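Local coordinates for protein aminopeptidase (Trypanosoma brucei brucei, PDB 4EFD) that probably removes amino acids one at a time from the N-terminus of peptides, as a metal-dependent exopeptidase of the M17 family, at residues V368-A373 with T462-R467; G382-T387 with H483-F488; G417-E422 with F441-C446. All blocks are in the same frame, centred on the assembly; numbering follows the deposited sequence.

Contact 1: residues V368-A373 with T462-R467; sequences VINTDA and TNLMER
Thr462 meets Ile369 through its apolar side. Ile369 CD1 ends 3.8 Å from Thr462 CB, and the two side chains run at a slant to each other. The Thr462 hydroxyl turns along its own chain and bonds to Leu464 O.

Asn463 carries the polar part of the contact. Its CG stands between its backbone N and carbonyl carbon (chi1 71°), which aims the amide into the loop 368-373. Asn463 ND2 donates to Asn370 O (2.8 Å, nearly straight at 166°) and to Ala373 O (3.0 Å, more bent). Both acceptors lie close to its amide plane, so the bonds fix the rotation of the amide. Asn463 OD1 adds only weak bonds, from the backbone N of Ile369 and of Asn370.

The second half of this loop is a type I beta turn, Asn370 to Ala373. It opens the NTDAEGR signature sequence of the M17 family. Asn370 OD1 accepts from Asp372 N (3.1 Å), which makes an Asx turn.

With CG anti to the backbone N (chi1 -176°), Leu464 reaches alongside Asn370. The two point the same way, with Leu464 CD2 3.4 Å from Asn370 ND2. Leu464 O also meets Ile369 CD1, at 3.5 Å.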
ATOM      1  N   VAL A 368      19.507  15.876  -4.066  1.00 41.15           N
ATOM      2  CA  VAL A 368      19.137  14.501  -3.744  1.00 41.51           C
ATOM      3  C   VAL A 368      17.698  14.462  -3.232  1.00 41.90           C
ATOM      4  O   VAL A 368      17.450  14.601  -2.036  1.00 41.87           O
ATOM      5  CB  VAL A 368      20.095  13.885  -2.701  1.00 41.51           C
ATOM      6  CG1 VAL A 368      19.713  12.439  -2.413  1.00 41.38           C
ATOM      7  CG2 VAL A 368      21.533  13.971  -3.189  1.00 41.42           C
ATOM      8  N   ILE A 369      16.753  14.289  -4.151  1.00 42.45           N
ATOM      9  CA  ILE A 369      15.334  14.194  -3.790  1.00 42.89           C
ATOM     10  C   ILE A 369      14.958  12.784  -3.321  1.00 43.23           C
ATOM     11  O   ILE A 369      13.946  12.606  -2.644  1.00 43.33           O
ATOM     12  CB  ILE A 369      14.397  14.636  -4.951  1.00 42.95           C
ATOM     13  CG1 ILE A 369      14.463  13.660  -6.132  1.00 43.13           C
ATOM     14  CG2 ILE A 369      14.741  16.052  -5.400  1.00 42.85           C
ATOM     15  CD1 ILE A 369      13.680  14.126  -7.343  1.00 43.70           C
ATOM     16  N   ASN A 370      15.768  11.792  -3.688  1.00 43.63           N
ATOM     17  CA  ASN A 370      15.562  10.412  -3.250  1.00 44.02           C
ATOM     18  C   ASN A 370      16.897   9.742  -2.914  1.00 44.29           C
ATOM     19  O   ASN A 370      17.727   9.512  -3.797  1.00 44.34           O
ATOM     20  CB  ASN A 370      14.818   9.622  -4.331  1.00 44.07           C
ATOM     21  CG  ASN A 370      14.217   8.327  -3.807  1.00 44.35           C
ATOM     22  OD1 ASN A 370      14.739   7.715  -2.873  1.00 45.08           O
ATOM     23  ND2 ASN A 370      13.111   7.906  -4.410  1.00 44.51           N
ATOM     24  N   THR A 371      17.088   9.423  -1.635  1.00 44.62           N
ATOM     25  CA  THR A 371      18.351   8.863  -1.145  1.00 44.91           C
ATOM     26  C   THR A 371      18.590   7.410  -1.564  1.00 45.16           C
ATOM     27  O   THR A 371      19.710   6.908  -1.445  1.00 45.27           O
ATOM     28  CB  THR A 371      18.442   8.953   0.394  1.00 44.93           C
ATOM     29  OG1 THR A 371      17.218   8.488   0.976  1.00 44.97           O
ATOM     30  CG2 THR A 371      18.696  10.388   0.828  1.00 45.00           C
ATOM     31  N   ASP A 372      17.546   6.739  -2.048  1.00 45.41           N
ATOM     32  CA  ASP A 372      17.669   5.364  -2.531  1.00 45.63           C
ATOM     33  C   ASP A 372      18.378   5.264  -3.890  1.00 45.75           C
ATOM     34  O   ASP A 372      18.892   4.201  -4.237  1.00 45.86           O
ATOM     35  CB  ASP A 372      16.288   4.701  -2.618  1.00 45.70           C
ATOM     36  CG  ASP A 372      15.619   4.533  -1.256  1.00 45.97           C
ATOM     37  OD1 ASP A 372      16.321   4.543  -0.219  1.00 46.17           O
ATOM     38  OD2 ASP A 372      14.380   4.378  -1.230  1.00 46.37           O
ATOM     39  N   ALA A 373      18.406   6.359  -4.650  1.00 45.90           N
ATOM     40  CA  ALA A 373      19.068   6.387  -5.961  1.00 46.01           C
ATOM     41  C   ALA A 373      20.473   6.981  -5.855  1.00 46.12           C
ATOM     42  O   ALA A 373      20.700   8.124  -6.254  1.00 46.12           O
ATOM     43  CB  ALA A 373      18.231   7.181  -6.955  1.00 45.93           C
ATOM     44  N   THR A 462      18.192  17.260 -10.343  1.00 38.76           N
ATOM     45  CA  THR A 462      17.878  16.301  -9.288  1.00 38.83           C
ATOM     46  C   THR A 462      18.584  14.991  -9.623  1.00 39.08           C
ATOM     47  O   THR A 462      19.155  14.853 -10.705  1.00 39.07           O
ATOM     48  CB  THR A 462      16.361  16.036  -9.171  1.00 38.77           C
ATOM     49  OG1 THR A 462      15.897  15.341 -10.337  1.00 38.39           O
ATOM     50  CG2 THR A 462      15.591  17.341  -9.009  1.00 38.64           C
ATOM     51  N   ASN A 463      18.537  14.033  -8.703  1.00 39.37           N
ATOM     52  CA  ASN A 463      19.120  12.710  -8.940  1.00 39.67           C
ATOM     53  C   ASN A 463      18.103  11.670  -9.423  1.00 39.97           C
ATOM     54  O   ASN A 463      18.477  10.541  -9.717  1.00 40.05           O
ATOM     55  CB  ASN A 463      19.829  12.197  -7.682  1.00 39.64           C
ATOM     56  CG  ASN A 463      18.861  11.811  -6.580  1.00 39.59           C
ATOM     57  OD1 ASN A 463      17.876  12.508  -6.332  1.00 39.43           O
ATOM     58  ND2 ASN A 463      19.137  10.699  -5.909  1.00 39.46           N
ATOM     59  N   LEU A 464      16.826  12.038  -9.493  1.00 40.40           N
ATOM     60  CA  LEU A 464      15.786  11.101  -9.926  1.00 40.77           C
ATOM     61  C   LEU A 464      14.718  11.792 -10.766  1.00 41.09           C
ATOM     62  O   LEU A 464      14.361  12.944 -10.517  1.00 41.14           O
ATOM     63  CB  LEU A 464      15.141  10.417  -8.717  1.00 40.82           C
ATOM     64  CG  LEU A 464      14.089   9.338  -9.009  1.00 40.84           C
ATOM     65  CD1 LEU A 464      14.658   8.217  -9.877  1.00 40.77           C
ATOM     66  CD2 LEU A 464      13.536   8.779  -7.711  1.00 40.72           C
ATOM     67  N   MET A 465      14.215  11.069 -11.760  1.00 41.51           N
ATOM     68  CA  MET A 465      13.199  11.587 -12.671  1.00 41.89           C
ATOM     69  C   MET A 465      11.892  11.870 -11.930  1.00 42.05           C
ATOM     70  O   MET A 465      11.497  11.109 -11.044  1.00 42.18           O
ATOM     71  CB  MET A 465      12.962  10.600 -13.823  1.00 41.96           C
ATOM     72  CG  MET A 465      12.354   9.268 -13.403  1.00 42.47           C
ATOM     73  SD  MET A 465      12.633   7.956 -14.606  1.00 43.67           S
ATOM     74  CE  MET A 465      11.805   8.614 -16.054  1.00 42.81           C
ATOM     75  N   GLU A 466      11.238  12.971 -12.297  1.00 42.21           N
ATOM     76  CA  GLU A 466       9.995  13.390 -11.652  0.50 42.28           C
ATOM     77  C   GLU A 466       8.873  12.395 -11.938  1.00 42.30           C
ATOM     78  O   GLU A 466       8.180  11.957 -11.020  1.00 42.36           O
ATOM     79  CB  GLU A 466       9.592  14.789 -12.123  0.50 42.33           C
ATOM     80  CG  GLU A 466       8.500  15.437 -11.288  0.50 42.49           C
ATOM     81  CD  GLU A 466       8.231  16.870 -11.694  0.50 42.71           C
ATOM     82  OE1 GLU A 466       8.611  17.251 -12.822  0.50 42.90           O
ATOM     83  OE2 GLU A 466       7.638  17.616 -10.887  0.50 42.94           O
ATOM     84  N   ARG A 467       8.707  12.043 -13.211  1.00 42.32           N
ATOM     85  CA  ARG A 467       7.699  11.074 -13.632  1.00 42.34           C
ATOM     86  C   ARG A 467       8.372   9.748 -13.964  1.00 42.20           C
ATOM     87  O   ARG A 467       9.212   9.682 -14.859  1.00 42.29           O
ATOM     88  CB  ARG A 467       6.937  11.598 -14.847  1.00 42.42           C
ATOM     89  CG  ARG A 467       6.155  12.875 -14.568  1.00 42.93           C
ATOM     90  CD  ARG A 467       5.481  13.419 -15.816  1.00 43.55           C
ATOM     91  NE  ARG A 467       6.448  13.845 -16.826  1.00 44.21           N
ATOM     92  CZ  ARG A 467       6.125  14.409 -17.989  1.00 44.95           C
ATOM     93  NH1 ARG A 467       4.852  14.632 -18.306  1.00 45.26           N
ATOM     94  NH2 ARG A 467       7.084  14.757 -18.840  1.00 45.11           N
TER

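Contact 2: residues G382-T387 with H483-F488; sequences GVFHAT and HLSPKF
Phe384 overlaps the backbone of the loop at His483 and Ser485. His483 O sits at the edge of its ring, in the ring plane, 3.3 Å from Phe384 CD1. Phe384 CB approaches the same oxygen. Further out, Phe384 CE1 reaches Ser485 CA at 3.9 Å. The ring gets there because CG is anti to the backbone N (chi1 -173°), which lays it alongside the loop chain.

One helical turn on, Thr387 supplies the polar link. Ser485 N donates to Thr387 OG1 (3.1 Å, N-H...O 150°). The hydroxyl lies between its own backbone N and carbonyl carbon (chi1 56°). It thereby also lies close to the helix carbonyls, with Val383 O and Phe384 O both within reach of its hydrogen. The methyl of Thr387 makes the apolar part: Thr387 CG2 packs on Phe488 CG at 3.9 Å. Thr387 CB also meets Phe488 CB, at 3.8 Å. Leu484 folds back over Val383, though the modelled carbons there are too close for the detail to be trusted.

The contact sets helix 375-388 against the loop that leads from helix 472-481 into strand 491-496. Both belong to the catalytic domain. Thr387 and Phe488 also share Val397 of the neighbouring strand 396-401. Ser485 OG bonds to Asn388 OD1, just past the helix segment, and Lys487 NZ bonds to Asn388 O.

Within the pair of segments, one hydroxyl therefore serves both elements. It receives a loop N-H while lying against helix carbonyls, so the backbone N-H of the buried Ser485 has an acceptor on the helix.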
ATOM      1  N   GLY A 382      32.670   9.098 -11.112  1.00 44.02           N
ATOM      2  CA  GLY A 382      33.529   8.132 -11.792  1.00 44.18           C
ATOM      3  C   GLY A 382      33.721   8.471 -13.258  1.00 44.31           C
ATOM      4  O   GLY A 382      34.843   8.463 -13.764  1.00 44.35           O
ATOM      5  N   VAL A 383      32.617   8.777 -13.934  1.00 44.46           N
ATOM      6  CA  VAL A 383      32.635   9.119 -15.356  1.00 44.58           C
ATOM      7  C   VAL A 383      33.445  10.389 -15.647  1.00 44.72           C
ATOM      8  O   VAL A 383      34.177  10.441 -16.636  1.00 44.78           O
ATOM      9  CB  VAL A 383      31.193   9.258 -15.913  1.00 44.58           C
ATOM     10  CG1 VAL A 383      31.155  10.175 -17.118  1.00 44.78           C
ATOM     11  CG2 VAL A 383      30.631   7.884 -16.260  1.00 44.41           C
ATOM     12  N   PHE A 384      33.316  11.401 -14.791  1.00 44.85           N
ATOM     13  CA  PHE A 384      34.098  12.628 -14.942  1.00 44.99           C
ATOM     14  C   PHE A 384      35.583  12.344 -14.731  1.00 45.16           C
ATOM     15  O   PHE A 384      36.414  12.729 -15.551  1.00 45.16           O
ATOM     16  CB  PHE A 384      33.638  13.705 -13.958  1.00 44.94           C
ATOM     17  CG  PHE A 384      34.290  15.044 -14.179  1.00 44.87           C
ATOM     18  CD1 PHE A 384      33.792  15.930 -15.128  1.00 44.71           C
ATOM     19  CD2 PHE A 384      35.404  15.417 -13.441  1.00 44.92           C
ATOM     20  CE1 PHE A 384      34.394  17.166 -15.334  1.00 44.65           C
ATOM     21  CE2 PHE A 384      36.012  16.653 -13.639  1.00 44.90           C
ATOM     22  CZ  PHE A 384      35.503  17.528 -14.587  1.00 44.80           C
ATOM     23  N   HIS A 385      35.902  11.674 -13.625  1.00 45.37           N
ATOM     24  CA  HIS A 385      37.274  11.256 -13.327  1.00 45.51           C
ATOM     25  C   HIS A 385      37.929  10.586 -14.533  1.00 45.68           C
ATOM     26  O   HIS A 385      39.035  10.953 -14.931  1.00 45.64           O
ATOM     27  CB  HIS A 385      37.291  10.293 -12.136  1.00 45.47           C
ATOM     28  CG  HIS A 385      38.664   9.845 -11.741  1.00 45.35           C
ATOM     29  ND1 HIS A 385      39.481  10.590 -10.917  1.00 45.09           N
ATOM     30  CD2 HIS A 385      39.366   8.732 -12.061  1.00 45.03           C
ATOM     31  CE1 HIS A 385      40.625   9.952 -10.745  1.00 44.96           C
ATOM     32  NE2 HIS A 385      40.580   8.823 -11.428  1.00 45.10           N
ATOM     33  N   ALA A 386      37.231   9.609 -15.108  1.00 45.90           N
ATOM     34  CA  ALA A 386      37.729   8.871 -16.268  1.00 46.15           C
ATOM     35  C   ALA A 386      37.982   9.780 -17.471  1.00 46.42           C
ATOM     36  O   ALA A 386      38.972   9.611 -18.183  1.00 46.52           O
ATOM     37  CB  ALA A 386      36.753   7.764 -16.645  1.00 46.01           C
ATOM     38  N   THR A 387      37.090  10.745 -17.683  1.00 46.75           N
ATOM     39  CA  THR A 387      37.148  11.619 -18.855  1.00 47.01           C
ATOM     40  C   THR A 387      37.913  12.933 -18.644  1.00 47.27           C
ATOM     41  O   THR A 387      38.073  13.702 -19.591  1.00 47.30           O
ATOM     42  CB  THR A 387      35.726  11.961 -19.345  1.00 47.02           C
ATOM     43  OG1 THR A 387      34.975  12.557 -18.279  1.00 47.06           O
ATOM     44  CG2 THR A 387      35.015  10.709 -19.829  1.00 46.94           C
ATOM     45  N   HIS A 483      27.533  14.536 -16.441  1.00 40.54           N
ATOM     46  CA  HIS A 483      28.788  14.713 -15.714  1.00 40.80           C
ATOM     47  C   HIS A 483      30.012  14.254 -16.517  1.00 41.00           C
ATOM     48  O   HIS A 483      31.107  14.154 -15.968  1.00 40.90           O
ATOM     49  CB  HIS A 483      28.717  13.988 -14.368  1.00 40.84           C
ATOM     50  CG  HIS A 483      27.532  14.379 -13.544  1.00 40.89           C
ATOM     51  ND1 HIS A 483      27.460  15.577 -12.867  1.00 41.12           N
ATOM     52  CD2 HIS A 483      26.361  13.743 -13.307  1.00 40.95           C
ATOM     53  CE1 HIS A 483      26.299  15.658 -12.241  1.00 41.28           C
ATOM     54  NE2 HIS A 483      25.614  14.557 -12.492  1.00 41.25           N
ATOM     55  N   LEU A 484      29.829  13.986 -17.810  1.00 41.35           N
ATOM     56  CA  LEU A 484      30.962  13.767 -18.712  1.00 41.62           C
ATOM     57  C   LEU A 484      31.755  15.062 -18.838  1.00 41.95           C
ATOM     58  O   LEU A 484      31.181  16.152 -18.806  1.00 42.05           O
ATOM     59  CB  LEU A 484      30.494  13.318 -20.100  1.00 41.51           C
ATOM     60  CG  LEU A 484      30.009  11.873 -20.231  1.00 41.27           C
ATOM     61  CD1 LEU A 484      29.270  11.668 -21.543  1.00 40.87           C
ATOM     62  CD2 LEU A 484      31.174  10.911 -20.123  1.00 41.01           C
ATOM     63  N   SER A 485      33.070  14.939 -18.975  1.00 42.42           N
ATOM     64  CA  SER A 485      33.939  16.105 -19.091  1.00 42.74           C
ATOM     65  C   SER A 485      33.718  16.816 -20.426  1.00 43.08           C
ATOM     66  O   SER A 485      33.369  16.172 -21.421  1.00 43.11           O
ATOM     67  CB  SER A 485      35.407  15.691 -18.973  1.00 42.79           C
ATOM     68  OG  SER A 485      36.264  16.822 -18.964  1.00 42.62           O
ATOM     69  N   PRO A 486      33.903  18.149 -20.450  1.00 43.48           N
ATOM     70  CA  PRO A 486      33.955  18.891 -21.714  1.00 43.70           C
ATOM     71  C   PRO A 486      35.061  18.401 -22.654  1.00 43.89           C
ATOM     72  O   PRO A 486      34.895  18.457 -23.872  1.00 44.00           O
ATOM     73  CB  PRO A 486      34.235  20.327 -21.265  1.00 43.73           C
ATOM     74  CG  PRO A 486      33.676  20.408 -19.896  1.00 43.68           C
ATOM     75  CD  PRO A 486      33.898  19.056 -19.287  1.00 43.54           C
ATOM     76  N   LYS A 487      36.170  17.925 -22.087  1.00 44.08           N
ATOM     77  CA  LYS A 487      37.279  17.362 -22.870  1.00 44.21           C
ATOM     78  C   LYS A 487      36.841  16.176 -23.730  1.00 44.28           C
ATOM     79  O   LYS A 487      37.348  15.988 -24.838  1.00 44.48           O
ATOM     80  CB  LYS A 487      38.409  16.891 -21.950  1.00 44.25           C
ATOM     81  CG  LYS A 487      39.091  17.975 -21.129  1.00 44.30           C
ATOM     82  CD  LYS A 487      40.280  17.391 -20.375  1.00 44.45           C
ATOM     83  CE  LYS A 487      40.851  18.361 -19.353  1.00 44.42           C
ATOM     84  NZ  LYS A 487      41.939  17.732 -18.547  1.00 44.09           N
ATOM     85  N   PHE A 488      35.912  15.377 -23.210  1.00 44.21           N
ATOM     86  CA  PHE A 488      35.459  14.159 -23.884  1.00 44.11           C
ATOM     87  C   PHE A 488      34.455  14.476 -24.988  1.00 44.08           C
ATOM     88  O   PHE A 488      33.501  15.223 -24.768  1.00 44.15           O
ATOM     89  CB  PHE A 488      34.835  13.202 -22.863  1.00 44.06           C
ATOM     90  CG  PHE A 488      34.347  11.909 -23.451  1.00 43.78           C
ATOM     91  CD1 PHE A 488      35.244  10.902 -23.784  1.00 43.44           C
ATOM     92  CD2 PHE A 488      32.990  11.689 -23.656  1.00 43.59           C
ATOM     93  CE1 PHE A 488      34.799   9.703 -24.322  1.00 43.35           C
ATOM     94  CE2 PHE A 488      32.536  10.491 -24.194  1.00 43.49           C
ATOM     95  CZ  PHE A 488      33.442   9.498 -24.526  1.00 43.48           C
TER

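Contact 3: residues G417-E422 with F441-C446; sequences GLYVNE and FPVLYC
Leu418 pairs with Pro442, and Gly417 with Phe441, as parallel beta bridges. They join strand 416-420 to strand 440-442, the two strands of a beta-alpha-beta unit whose crossover runs through helix 423-436. Strand 440-442 is the outermost on this side of the large mixed sheet within the chain.

Two backbone hydrogen bonds hold the pairing. Leu418 N donates to Phe441 O at 3.0 Å. Val443 N donates to Leu418 O at 2.7 Å, almost straight. Leu418 thus uses both its N-H and its carbonyl on either side of Pro442, which has no N-H to offer. Two CA-H...O contacts back up these bonds, from Gly417 CA to Phe441 O and from Pro442 CA to Leu418 O.

The second subunit meets this region too. Its Arg114 bonds to Val420 O, its Asn115 and Ser113 bond to Tyr445 O, and its Val443 packs on Phe441, which makes the contact part of a subunit interface.

Past the bridges the contact becomes aromatic. Leu444 O approaches the edge of the Tyr419 ring in its plane, 3.4 Å from Tyr419 CD2, and bonds to Ser474 OG of helix 472-481. Tyr445 CG is anti to its backbone N (chi1 -177°), which carries the ring across to Tyr419 and Asn421. The two tyrosine side chains cross at about a right angle, with ring centroids 4.9 Å apart and planes inclined at 43°. Tyr445 CD1 lies over one face of the Tyr419 ring, towards its rim. Val420 O lies over one face of the Tyr445 ring, 3.5 Å from Tyr445 CG. A CH-pi contact puts Asn421 CA 3.6 Å from the Tyr445 ring centroid, 20° off the normal, while Asn421 CB lies 3.3 Å from Tyr445 OH.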
ATOM      1  N   GLY A 417      20.193  -3.272 -20.696  1.00 40.84           N
ATOM      2  CA  GLY A 417      19.755  -2.075 -21.410  1.00 40.87           C
ATOM      3  C   GLY A 417      20.927  -1.208 -21.825  1.00 40.91           C
ATOM      4  O   GLY A 417      21.790  -0.901 -21.006  1.00 40.97           O
ATOM      5  N   LEU A 418      20.954  -0.812 -23.096  1.00 41.00           N
ATOM      6  CA  LEU A 418      22.023   0.028 -23.636  1.00 41.10           C
ATOM      7  C   LEU A 418      21.522   1.438 -23.932  1.00 41.18           C
ATOM      8  O   LEU A 418      20.607   1.621 -24.733  1.00 41.12           O
ATOM      9  CB  LEU A 418      22.587  -0.584 -24.922  1.00 41.15           C
ATOM     10  CG  LEU A 418      23.485  -1.811 -24.773  1.00 41.21           C
ATOM     11  CD1 LEU A 418      23.720  -2.454 -26.131  1.00 41.32           C
ATOM     12  CD2 LEU A 418      24.806  -1.437 -24.117  1.00 41.45           C
ATOM     13  N   TYR A 419      22.131   2.425 -23.278  1.00 41.31           N
ATOM     14  CA  TYR A 419      21.853   3.835 -23.528  1.00 41.46           C
ATOM     15  C   TYR A 419      23.138   4.481 -24.035  1.00 41.81           C
ATOM     16  O   TYR A 419      24.068   4.715 -23.262  1.00 41.73           O
ATOM     17  CB  TYR A 419      21.370   4.516 -22.246  1.00 41.37           C
ATOM     18  CG  TYR A 419      21.175   6.014 -22.362  1.00 40.86           C
ATOM     19  CD1 TYR A 419      22.170   6.899 -21.959  1.00 40.39           C
ATOM     20  CD2 TYR A 419      19.993   6.542 -22.869  1.00 40.43           C
ATOM     21  CE1 TYR A 419      21.995   8.271 -22.063  1.00 40.34           C
ATOM     22  CE2 TYR A 419      19.807   7.912 -22.974  1.00 40.14           C
ATOM     23  CZ  TYR A 419      20.809   8.772 -22.570  1.00 40.22           C
ATOM     24  OH  TYR A 419      20.628  10.132 -22.676  1.00 39.90           O
ATOM     25  N   VAL A 420      23.183   4.770 -25.332  1.00 42.26           N
ATOM     26  CA  VAL A 420      24.418   5.212 -25.979  1.00 42.66           C
ATOM     27  C   VAL A 420      24.166   6.320 -27.000  1.00 42.99           C
ATOM     28  O   VAL A 420      23.202   6.267 -27.765  1.00 42.95           O
ATOM     29  CB  VAL A 420      25.151   4.010 -26.638  1.00 42.70           C
ATOM     30  CG1 VAL A 420      24.160   3.098 -27.335  1.00 42.76           C
ATOM     31  CG2 VAL A 420      26.226   4.483 -27.611  1.00 42.73           C
ATOM     32  N   ASN A 421      25.045   7.322 -27.000  1.00 43.49           N
ATOM     33  CA  ASN A 421      24.899   8.492 -27.869  1.00 43.90           C
ATOM     34  C   ASN A 421      25.176   8.212 -29.346  1.00 44.28           C
ATOM     35  O   ASN A 421      24.521   8.788 -30.215  1.00 44.53           O
ATOM     36  CB  ASN A 421      25.771   9.662 -27.374  1.00 43.91           C
ATOM     37  CG  ASN A 421      27.255   9.315 -27.305  1.00 43.90           C
ATOM     38  OD1 ASN A 421      27.647   8.159 -27.467  1.00 43.75           O
ATOM     39  ND2 ASN A 421      28.083  10.321 -27.048  1.00 43.42           N
ATOM     40  N   GLU A 422      26.132   7.332 -29.628  1.00 44.72           N
ATOM     41  CA  GLU A 422      26.503   7.013 -31.007  1.00 45.02           C
ATOM     42  C   GLU A 422      25.945   5.666 -31.461  1.00 45.21           C
ATOM     43  O   GLU A 422      26.198   4.639 -30.834  1.00 45.34           O
ATOM     44  CB  GLU A 422      28.024   7.027 -31.163  1.00 45.05           C
ATOM     45  CG  GLU A 422      28.641   8.398 -30.928  1.00 45.31           C
ATOM     46  CD  GLU A 422      30.137   8.435 -31.184  1.00 45.77           C
ATOM     47  OE1 GLU A 422      30.701   7.418 -31.645  1.00 46.35           O
ATOM     48  OE2 GLU A 422      30.751   9.492 -30.922  1.00 45.90           O
ATOM     49  N   PHE A 441      20.155  -5.042 -25.333  1.00 40.67           N
ATOM     50  CA  PHE A 441      19.147  -4.427 -26.193  1.00 40.44           C
ATOM     51  C   PHE A 441      19.109  -2.918 -25.942  1.00 40.24           C
ATOM     52  O   PHE A 441      19.208  -2.484 -24.793  1.00 40.09           O
ATOM     53  CB  PHE A 441      17.770  -5.046 -25.950  1.00 40.43           C
ATOM     54  CG  PHE A 441      16.750  -4.659 -26.980  1.00 40.48           C
ATOM     55  CD1 PHE A 441      16.659  -5.354 -28.178  1.00 40.58           C
ATOM     56  CD2 PHE A 441      15.898  -3.583 -26.765  1.00 40.56           C
ATOM     57  CE1 PHE A 441      15.730  -4.989 -29.143  1.00 40.74           C
ATOM     58  CE2 PHE A 441      14.964  -3.214 -27.722  1.00 40.65           C
ATOM     59  CZ  PHE A 441      14.880  -3.917 -28.914  1.00 40.70           C
ATOM     60  N   PRO A 442      18.973  -2.115 -27.014  1.00 40.06           N
ATOM     61  CA  PRO A 442      19.057  -0.670 -26.840  1.00 39.98           C
ATOM     62  C   PRO A 442      17.841  -0.050 -26.161  1.00 39.83           C
ATOM     63  O   PRO A 442      16.705  -0.482 -26.376  1.00 39.75           O
ATOM     64  CB  PRO A 442      19.193  -0.150 -28.272  1.00 39.99           C
ATOM     65  CG  PRO A 442      18.541  -1.173 -29.103  1.00 40.06           C
ATOM     66  CD  PRO A 442      18.824  -2.479 -28.436  1.00 40.09           C
ATOM     67  N   VAL A 443      18.112   0.955 -25.336  1.00 39.64           N
ATOM     68  CA  VAL A 443      17.087   1.759 -24.693  1.00 39.55           C
ATOM     69  C   VAL A 443      17.085   3.140 -25.354  1.00 39.41           C
ATOM     70  O   VAL A 443      18.119   3.600 -25.842  1.00 39.28           O
ATOM     71  CB  VAL A 443      17.340   1.843 -23.164  1.00 39.56           C
ATOM     72  CG1 VAL A 443      17.217   3.264 -22.652  1.00 39.63           C
ATOM     73  CG2 VAL A 443      16.402   0.901 -22.419  1.00 39.58           C
ATOM     74  N   LEU A 444      15.919   3.780 -25.374  1.00 39.29           N
ATOM     75  CA  LEU A 444      15.716   5.062 -26.060  1.00 39.12           C
ATOM     76  C   LEU A 444      16.783   6.102 -25.712  1.00 39.05           C
ATOM     77  O   LEU A 444      17.038   6.365 -24.539  1.00 39.10           O
ATOM     78  CB  LEU A 444      14.317   5.602 -25.725  1.00 39.09           C
ATOM     79  CG  LEU A 444      13.810   6.908 -26.354  1.00 39.14           C
ATOM     80  CD1 LEU A 444      14.256   8.113 -25.544  1.00 39.49           C
ATOM     81  CD2 LEU A 444      14.229   7.047 -27.815  1.00 38.88           C
ATOM     82  N   TYR A 445      17.419   6.666 -26.738  1.00 38.92           N
ATOM     83  CA  TYR A 445      18.340   7.791 -26.567  1.00 38.87           C
ATOM     84  C   TYR A 445      17.716   9.054 -27.161  1.00 38.95           C
ATOM     85  O   TYR A 445      17.470   9.130 -28.366  1.00 38.99           O
ATOM     86  CB  TYR A 445      19.692   7.515 -27.231  1.00 38.80           C
ATOM     87  CG  TYR A 445      20.699   8.624 -27.005  1.00 38.60           C
ATOM     88  CD1 TYR A 445      21.505   8.639 -25.872  1.00 38.41           C
ATOM     89  CD2 TYR A 445      20.831   9.669 -27.917  1.00 38.56           C
ATOM     90  CE1 TYR A 445      22.423   9.661 -25.655  1.00 38.40           C
ATOM     91  CE2 TYR A 445      21.745  10.697 -27.709  1.00 38.39           C
ATOM     92  CZ  TYR A 445      22.536  10.688 -26.577  1.00 38.34           C
ATOM     93  OH  TYR A 445      23.442  11.700 -26.371  1.00 38.39           O
ATOM     94  N   CYS A 446      17.489  10.045 -26.304  1.00 38.97           N
ATOM     95  CA  CYS A 446      16.783  11.269 -26.670  1.00 38.95           C
ATOM     96  C   CYS A 446      16.901  12.281 -25.525  1.00 38.89           C
ATOM     97  O   CYS A 446      15.942  12.501 -24.783  1.00 38.88           O
ATOM     98  CB  CYS A 446      15.309  10.969 -26.973  1.00 39.00           C
ATOM     99  SG  CYS A 446      14.450  12.292 -27.846  1.00 39.20           S
TER

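All three contacts are largely buried and lie in the catalytic domain, but they join different kinds of elements. Contact 3 pairs two strands at one side of the sheet and borders a second subunit. Contact 2 sets a helix on a loop, and no other chain touches it. Contact 1 joins two loops. Helix 375-388 links the first two: 368-373 leads into it and 382-387 lies on it. Helix 472-481 follows 462-467 and precedes 483-488. Polar side-chain bonding dominates contact 1, contact 2 is mostly van der Waals packing with a single hydrogen bond between its segments, and contact 3 combines backbone pairing with aromatic packing. Contacts 2 and 3 come within about 5 Å at their nearest atoms, without touching.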